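Local coordinates for putative GGDEF domain protein (Pseudomonas aeruginosa, PDB 7E6G), which probably makes the second messenger cyclic di-GMP by joining two GTP molecules with release of diphosphate, using magnesium as cofactor, at residues R113-R118 with E183-L188. Numbering follows the deposited sequence.
Sequences RMLLER and EFLLLL
Leu115 and Arg118, one helical turn apart, rest on Leu185 and Leu187 of strand 183-188, packing helix 112-128 of the GGDEF domain against one face of its central mixed sheet. Leu115 reaches out from the helix and Leu185 from the strand, and the two side chains run alongside each other in opposing senses. A single methyl, Leu115 CD2, does the touching: it lies 4.0 Å from Leu185 CD2 and 3.8 Å from the backbone O of Leu185, so it meets the Leu185 carbonyl oxygen as well as its side chain. Leu185 also touches Leu135 on the neighbouring strand 134-140, whose far end carries the magnesium ligands Asp139 and Val140; the side chain of Leu185 is about 10 Å from that of Asp139. Leu186 points to the other face of the sheet, the side on which Phe184 meets helix 152-168. Farther along, Leu175 on strand 175-178 touches Arg118 and Leu187 alike. The Arg118 chain leaves with CG anti to the backbone N (chi1 173°) and bends at chi2 (77°), lying obliquely across Leu187. Its aliphatic part takes the apolar contact, while NE has a long, weak ion pair with Glu122; Leu187 CD2 sits 3.6 Å from Arg118 CG.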
loop_
_atom_site.group_PDB
_atom_site.type_symbol
_atom_site.label_atom_id
_atom_site.label_comp_id
_atom_site.label_asym_id
_atom_site.label_seq_id
_atom_site.Cartn_x
_atom_site.Cartn_y
_atom_site.Cartn_z
ATOM N N ARG A 113 39.440 -6.076 -6.406
ATOM C CA ARG A 113 38.465 -5.410 -7.114
ATOM C C ARG A 113 37.983 -4.270 -6.386
ATOM O O ARG A 113 37.720 -3.425 -6.981
ATOM C CB ARG A 113 37.356 -6.360 -7.474
ATOM C CG ARG A 113 36.192 -5.768 -8.181
ATOM C CD ARG A 113 35.155 -6.709 -8.596
ATOM N NE ARG A 113 35.620 -7.456 -9.720
ATOM C CZ ARG A 113 35.846 -8.763 -9.776
ATOM N NH1 ARG A 113 35.643 -9.599 -8.801
ATOM N NH2 ARG A 113 36.341 -9.220 -10.814
ATOM N N MET A 114 37.788 -4.321 -5.108
ATOM C CA MET A 114 37.360 -3.237 -4.359
ATOM C C MET A 114 38.273 -2.099 -4.305
ATOM O O MET A 114 37.894 -1.039 -4.217
ATOM C CB MET A 114 36.982 -3.645 -3.043
ATOM C CG MET A 114 35.734 -3.026 -2.775
ATOM S SD MET A 114 35.540 -2.665 -1.130
ATOM C CE MET A 114 36.700 -1.475 -0.797
ATOM N N LEU A 115 39.498 -2.404 -4.211
ATOM C CA LEU A 115 40.529 -1.532 -4.164
ATOM C C LEU A 115 40.785 -0.814 -5.324
ATOM O O LEU A 115 41.060 0.225 -5.263
ATOM C CB LEU A 115 41.714 -2.258 -3.669
ATOM C CG LEU A 115 41.626 -1.891 -2.264
ATOM C CD1 LEU A 115 40.952 -2.795 -1.326
ATOM C CD2 LEU A 115 42.823 -1.362 -1.739
ATOM N N LEU A 116 40.723 -1.437 -6.413
ATOM C CA LEU A 116 40.858 -0.889 -7.665
ATOM C C LEU A 116 39.751 0.015 -7.997
ATOM O O LEU A 116 39.899 0.809 -8.775
ATOM C CB LEU A 116 40.927 -1.952 -8.641
ATOM C CG LEU A 116 42.197 -2.636 -8.619
ATOM C CD1 LEU A 116 42.326 -3.690 -9.586
ATOM C CD2 LEU A 116 43.293 -1.732 -8.810
ATOM N N GLU A 117 38.583 -0.296 -7.609
ATOM C CA GLU A 117 37.461 0.463 -7.814
ATOM C C GLU A 117 37.480 1.638 -7.052
ATOM O O GLU A 117 37.077 2.547 -7.496
ATOM C CB GLU A 117 36.314 -0.413 -7.635
ATOM C CG GLU A 117 35.026 0.118 -7.181
ATOM C CD GLU A 117 34.133 -1.018 -6.869
ATOM O OE1 GLU A 117 34.199 -2.058 -7.556
ATOM O OE2 GLU A 117 33.345 -0.883 -5.947
ATOM N N ARG A 118 37.918 1.601 -5.852
ATOM C CA ARG A 118 38.067 2.720 -5.042
ATOM C C ARG A 118 39.238 3.522 -5.428
ATOM O O ARG A 118 39.243 4.636 -5.328
ATOM C CB ARG A 118 37.953 2.337 -3.635
ATOM C CG ARG A 118 38.258 3.411 -2.640
ATOM C CD ARG A 118 37.224 4.466 -2.391
ATOM N NE ARG A 118 37.541 5.245 -1.224
ATOM C CZ ARG A 118 37.035 4.991 -0.050
ATOM N NH1 ARG A 118 36.230 3.995 0.091
ATOM N NH2 ARG A 118 37.315 5.690 0.987
ATOM N N GLU A 183 50.240 -9.955 0.655
ATOM C CA GLU A 183 50.413 -8.526 0.445
ATOM C C GLU A 183 49.107 -7.818 0.774
ATOM O O GLU A 183 48.016 -8.351 0.524
ATOM C CB GLU A 183 50.821 -8.204 -0.992
ATOM C CG GLU A 183 52.153 -8.763 -1.413
ATOM C CD GLU A 183 52.220 -9.003 -2.915
ATOM O OE1 GLU A 183 51.485 -9.884 -3.428
ATOM O OE2 GLU A 183 52.993 -8.294 -3.592
ATOM N N PHE A 184 49.223 -6.614 1.324
ATOM C CA PHE A 184 48.077 -5.795 1.678
ATOM C C PHE A 184 48.290 -4.387 1.140
ATOM O O PHE A 184 49.410 -3.872 1.135
ATOM C CB PHE A 184 47.865 -5.733 3.198
ATOM C CG PHE A 184 47.588 -7.070 3.852
ATOM C CD1 PHE A 184 48.630 -7.885 4.275
ATOM C CD2 PHE A 184 46.280 -7.491 4.081
ATOM C CE1 PHE A 184 48.381 -9.084 4.890
ATOM C CE2 PHE A 184 46.022 -8.709 4.704
ATOM C CZ PHE A 184 47.074 -9.506 5.107
ATOM N N LEU A 185 47.214 -3.763 0.695
ATOM C CA LEU A 185 47.261 -2.404 0.184
ATOM C C LEU A 185 46.423 -1.528 1.098
ATOM O O LEU A 185 45.217 -1.752 1.249
ATOM C CB LEU A 185 46.762 -2.331 -1.260
ATOM C CG LEU A 185 46.976 -0.953 -1.884
ATOM C CD1 LEU A 185 48.436 -0.532 -1.848
ATOM C CD2 LEU A 185 46.469 -0.931 -3.317
ATOM N N LEU A 186 47.068 -0.561 1.729
ATOM C CA LEU A 186 46.408 0.449 2.536
ATOM C C LEU A 186 46.156 1.661 1.642
ATOM O O LEU A 186 47.085 2.163 1.000
ATOM C CB LEU A 186 47.280 0.825 3.738
ATOM C CG LEU A 186 47.221 -0.006 5.039
ATOM C CD1 LEU A 186 47.219 -1.530 4.816
ATOM C CD2 LEU A 186 48.367 0.370 5.967
ATOM N N LEU A 187 44.907 2.103 1.574
ATOM C CA LEU A 187 44.544 3.356 0.935
ATOM C C LEU A 187 44.076 4.329 2.009
ATOM O O LEU A 187 43.073 4.082 2.700
ATOM C CB LEU A 187 43.463 3.153 -0.118
ATOM C CG LEU A 187 42.926 4.455 -0.715
ATOM C CD1 LEU A 187 43.842 4.978 -1.766
ATOM C CD2 LEU A 187 41.573 4.182 -1.326
ATOM N N LEU A 188 44.811 5.424 2.173
ATOM C CA LEU A 188 44.354 6.475 3.072
ATOM C C LEU A 188 43.832 7.625 2.228
ATOM O O LEU A 188 44.626 8.391 1.652
ATOM C CB LEU A 188 45.472 6.949 4.006
ATOM C CG LEU A 188 46.342 5.874 4.642
ATOM C CD1 LEU A 188 47.228 6.491 5.717
ATOM C CD2 LEU A 188 45.481 4.778 5.216
#